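Local coordinates for conserved exported protein (Bacteroides fragilis, PDB 3CLW) that is of unknown function but probably hydrolyses O-glycosidic bonds, as glycoside hydrolases of family 30 with a TIM-barrel fold do, at residues S331-H343 with T389-F401. Residues are numbered along the deposited sequence; the frame is centred on the assembly and turned at random.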
# COMPACT_ATOMS: atom_id res chain seq x y z
N SER A 331 17.98 -8.35 -8.23
CA SER A 331 17.54 -7.05 -7.74
C SER A 331 16.59 -6.30 -8.67
O SER A 331 15.51 -5.87 -8.24
CB SER A 331 18.74 -6.21 -7.34
OG SER A 331 19.22 -6.67 -6.10
N ILE A 332 16.99 -6.15 -9.94
CA ILE A 332 16.14 -5.53 -10.95
C ILE A 332 14.90 -6.39 -11.35
O ILE A 332 13.88 -5.87 -11.79
CB ILE A 332 16.96 -5.06 -12.19
CG1 ILE A 332 16.15 -4.18 -13.13
CG2 ILE A 332 17.55 -6.22 -12.95
CD1 ILE A 332 15.73 -2.84 -12.52
N ASN A 333 15.03 -7.72 -11.22
CA ASN A 333 13.92 -8.62 -11.48
C ASN A 333 12.79 -8.37 -10.49
O ASN A 333 11.61 -8.37 -10.86
CB ASN A 333 14.36 -10.07 -11.37
CG ASN A 333 15.21 -10.54 -12.56
OD1 ASN A 333 15.29 -9.91 -13.62
ND2 ASN A 333 15.85 -11.68 -12.37
N LEU A 334 13.16 -8.17 -9.22
CA LEU A 334 12.21 -7.84 -8.17
C LEU A 334 11.57 -6.48 -8.43
O LEU A 334 10.34 -6.35 -8.35
CB LEU A 334 12.87 -7.87 -6.82
CG LEU A 334 13.30 -9.25 -6.31
CD1 LEU A 334 14.24 -9.09 -5.12
CD2 LEU A 334 12.06 -10.06 -5.94
N GLY A 335 12.41 -5.48 -8.76
CA GLY A 335 11.91 -4.16 -9.11
C GLY A 335 10.89 -4.15 -10.26
O GLY A 335 9.86 -3.49 -10.18
N LEU A 336 11.19 -4.89 -11.33
CA LEU A 336 10.27 -4.99 -12.47
C LEU A 336 9.04 -5.87 -12.17
O LEU A 336 7.97 -5.57 -12.66
CB LEU A 336 10.98 -5.52 -13.71
CG LEU A 336 12.08 -4.67 -14.34
CD1 LEU A 336 12.96 -5.58 -15.17
CD2 LEU A 336 11.53 -3.54 -15.19
N TYR A 337 9.20 -6.93 -11.38
CA TYR A 337 8.06 -7.77 -10.98
C TYR A 337 6.99 -6.95 -10.25
O TYR A 337 5.77 -7.10 -10.52
CB TYR A 337 8.57 -8.89 -10.09
CG TYR A 337 7.55 -9.92 -9.62
CD1 TYR A 337 6.89 -9.77 -8.40
CD2 TYR A 337 7.28 -11.08 -10.38
CE1 TYR A 337 5.99 -10.70 -7.95
CE2 TYR A 337 6.38 -12.05 -9.93
CZ TYR A 337 5.73 -11.84 -8.71
OH TYR A 337 4.83 -12.78 -8.23
N VAL A 338 7.43 -6.06 -9.37
CA VAL A 338 6.53 -5.26 -8.57
C VAL A 338 5.99 -4.12 -9.40
O VAL A 338 4.83 -3.81 -9.30
CB VAL A 338 7.17 -4.75 -7.26
CG1 VAL A 338 6.19 -3.91 -6.47
CG2 VAL A 338 7.64 -5.90 -6.40
N ALA A 339 6.84 -3.50 -10.22
CA ALA A 339 6.35 -2.47 -11.14
C ALA A 339 5.21 -3.00 -12.04
O ALA A 339 4.34 -2.26 -12.42
CB ALA A 339 7.47 -1.91 -11.97
N ARG A 340 5.24 -4.28 -12.37
CA ARG A 340 4.19 -4.92 -13.17
C ARG A 340 2.88 -5.05 -12.37
O ARG A 340 1.79 -4.78 -12.91
CB ARG A 340 4.65 -6.31 -13.64
CG ARG A 340 3.54 -7.10 -14.35
CD ARG A 340 4.08 -8.30 -15.11
NE ARG A 340 4.51 -9.34 -14.19
CZ ARG A 340 4.87 -10.55 -14.60
NH1 ARG A 340 4.87 -10.85 -15.90
NH2 ARG A 340 5.23 -11.47 -13.71
N ILE A 341 2.98 -5.43 -11.10
CA ILE A 341 1.82 -5.38 -10.24
C ILE A 341 1.23 -3.97 -10.23
O ILE A 341 0.01 -3.81 -10.40
CB ILE A 341 2.10 -5.80 -8.79
CG1 ILE A 341 2.64 -7.23 -8.74
CG2 ILE A 341 0.81 -5.73 -7.96
CD1 ILE A 341 3.37 -7.56 -7.45
N ILE A 342 2.09 -2.97 -10.07
CA ILE A 342 1.61 -1.60 -10.00
C ILE A 342 0.85 -1.21 -11.27
O ILE A 342 -0.30 -0.71 -11.19
CB ILE A 342 2.73 -0.56 -9.67
CG1 ILE A 342 3.25 -0.78 -8.25
CG2 ILE A 342 2.19 0.90 -9.83
CD1 ILE A 342 4.52 0.02 -7.87
N HIS A 343 1.48 -1.43 -12.42
CA HIS A 343 0.88 -1.06 -13.69
C HIS A 343 -0.52 -1.68 -13.89
O HIS A 343 -1.45 -1.01 -14.30
CB HIS A 343 1.78 -1.47 -14.83
CG HIS A 343 1.12 -1.34 -16.17
ND1 HIS A 343 1.13 -0.17 -16.89
CD2 HIS A 343 0.42 -2.23 -16.90
CE1 HIS A 343 0.47 -0.35 -18.02
NE2 HIS A 343 0.02 -1.59 -18.04
N THR A 389 18.82 0.67 -0.40
CA THR A 389 17.64 0.78 -1.27
C THR A 389 17.55 -0.42 -2.21
O THR A 389 18.57 -0.93 -2.65
CB THR A 389 17.59 2.10 -2.09
OG1 THR A 389 18.68 2.14 -3.03
CG2 THR A 389 17.66 3.30 -1.16
N THR A 390 16.33 -0.91 -2.46
CA THR A 390 16.17 -1.98 -3.41
C THR A 390 15.72 -1.37 -4.73
O THR A 390 15.38 -0.18 -4.79
CB THR A 390 15.15 -3.04 -2.93
OG1 THR A 390 13.84 -2.47 -2.93
CG2 THR A 390 15.50 -3.56 -1.54
N LYS A 391 15.73 -2.15 -5.80
CA LYS A 391 15.21 -1.65 -7.07
C LYS A 391 13.67 -1.44 -7.02
O LYS A 391 13.11 -0.72 -7.87
CB LYS A 391 15.61 -2.58 -8.22
CG LYS A 391 17.13 -2.58 -8.50
CD LYS A 391 17.55 -1.26 -9.14
CE LYS A 391 19.06 -1.19 -9.34
NZ LYS A 391 19.40 0.09 -10.04
N MET A 392 13.03 -2.09 -6.04
CA MET A 392 11.62 -1.97 -5.78
C MET A 392 11.36 -0.56 -5.31
O MET A 392 10.34 0.01 -5.65
CB MET A 392 11.14 -3.01 -4.74
CG MET A 392 10.96 -4.45 -5.32
SD MET A 392 10.74 -5.82 -4.19
CE MET A 392 12.41 -5.92 -3.48
N LEU A 393 12.29 0.03 -4.56
CA LEU A 393 12.07 1.40 -4.15
C LEU A 393 12.03 2.27 -5.39
O LEU A 393 11.13 3.08 -5.56
CB LEU A 393 13.15 1.90 -3.16
CG LEU A 393 12.92 3.30 -2.55
CD1 LEU A 393 13.62 3.47 -1.20
CD2 LEU A 393 13.42 4.39 -3.48
N TRP A 394 13.01 2.10 -6.26
CA TRP A 394 13.14 2.95 -7.45
C TRP A 394 12.03 2.75 -8.51
O TRP A 394 11.54 3.71 -9.12
CB TRP A 394 14.57 2.87 -7.98
CG TRP A 394 15.52 3.29 -6.88
CD1 TRP A 394 16.42 2.50 -6.19
CD2 TRP A 394 15.60 4.61 -6.27
NE1 TRP A 394 17.07 3.26 -5.25
CE2 TRP A 394 16.57 4.54 -5.26
CE3 TRP A 394 14.94 5.83 -6.50
CZ2 TRP A 394 16.92 5.65 -4.48
CZ3 TRP A 394 15.25 6.91 -5.73
CH2 TRP A 394 16.24 6.82 -4.71
N THR A 395 11.58 1.52 -8.68
CA THR A 395 10.52 1.27 -9.65
C THR A 395 9.18 1.79 -9.14
O THR A 395 8.36 2.26 -9.93
CB THR A 395 10.40 -0.21 -10.06
OG1 THR A 395 10.11 -1.01 -8.90
CG2 THR A 395 11.70 -0.70 -10.71
N THR A 396 8.97 1.73 -7.82
CA THR A 396 7.80 2.40 -7.21
C THR A 396 7.87 3.90 -7.46
O THR A 396 6.90 4.52 -7.88
CB THR A 396 7.68 2.14 -5.69
OG1 THR A 396 7.60 0.74 -5.45
CG2 THR A 396 6.43 2.79 -5.12
N ALA A 397 9.05 4.46 -7.22
CA ALA A 397 9.29 5.89 -7.41
C ALA A 397 9.00 6.38 -8.82
O ALA A 397 8.58 7.51 -8.98
CB ALA A 397 10.75 6.27 -6.96
N ASN A 398 9.23 5.55 -9.84
CA ASN A 398 8.87 5.87 -11.23
C ASN A 398 7.42 6.34 -11.25
O ASN A 398 7.05 7.25 -11.98
CB ASN A 398 9.02 4.64 -12.14
CG ASN A 398 10.42 4.51 -12.76
OD1 ASN A 398 10.74 5.13 -13.80
ND2 ASN A 398 11.25 3.70 -12.13
N TYR A 399 6.60 5.67 -10.45
CA TYR A 399 5.20 6.05 -10.29
C TYR A 399 5.01 7.13 -9.22
O TYR A 399 4.59 8.26 -9.53
CB TYR A 399 4.37 4.83 -9.94
CG TYR A 399 4.23 3.85 -11.07
CD1 TYR A 399 3.27 4.03 -12.07
CD2 TYR A 399 5.05 2.71 -11.13
CE1 TYR A 399 3.12 3.09 -13.12
CE2 TYR A 399 4.91 1.78 -12.17
CZ TYR A 399 3.94 1.99 -13.15
OH TYR A 399 3.81 1.07 -14.16
N SER A 400 5.34 6.77 -7.97
CA SER A 400 5.00 7.59 -6.81
C SER A 400 5.53 8.99 -6.83
O SER A 400 4.84 9.90 -6.39
CB SER A 400 5.32 6.87 -5.48
OG SER A 400 6.72 6.70 -5.24
N PHE A 401 6.75 9.18 -7.33
CA PHE A 401 7.42 10.52 -7.28
C PHE A 401 6.76 11.51 -8.27
O PHE A 401 6.71 12.71 -8.02
CB PHE A 401 8.95 10.36 -7.56
CG PHE A 401 9.77 11.64 -7.41
CD1 PHE A 401 10.42 11.94 -6.22
CD2 PHE A 401 9.93 12.51 -8.49
CE1 PHE A 401 11.23 13.12 -6.10
CE2 PHE A 401 10.72 13.70 -8.38
CZ PHE A 401 11.37 14.00 -7.18
O HOH W 1 15.58 -4.96 -5.64
O HOH W 2 2.63 1.98 -16.44
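G335 and M392 mark where helices 331-343 and 391-400 come closest, their CA atoms 4.0 Å apart, and they illustrate how a glycine lets two helices pack tightly: with no side chain on G335, its CA comes up against O of K391 and N of M392. The axes approach to 7.7 Å and run in broadly the same direction, crossing at -35°. T395 uses this closeness. Its hydroxyl sits between its own backbone N and carbonyl carbon (chi1 60°), with OG1 2.8 Å from O of G335 and also near O of K391 one turn back, so its single proton has two candidate acceptors; its CB meanwhile packs on CB of A339.

On one flank SD of M392 lies near CB of L334 and CG2 of V338, and the bend at chi3 turns CE back against CB and CD1 of L334, while its CG lies 3.8 Å from CG2 of V338. On the other, CB of K391 lies against the carbonyl of S331; its ammonium group turns away to N472 and the carbonyl of T468. A water accepts from N of K391 and donates to O of S331, bridging the first turn of helix 391-400 to its neighbour.

Helix 328-347 precedes barrel strand 353-356 in the TIM-barrel fold, and helix 391-400 packs beside it, next to the C-terminal strands: V491 touches both A339 and T395.

Farther along, I342 lays CG2 almost centrally over one face of the Y399 ring, a CH-pi contact 3.6 Å from the centroid and 10° off the normal. CD1, on the other branch, reaches T396. The phenol oxygen of Y399 extends past the isoleucine to CB of H343, and a second water links OH to ND1 of H343, 2.7 Å from each, lying in the imidazole plane.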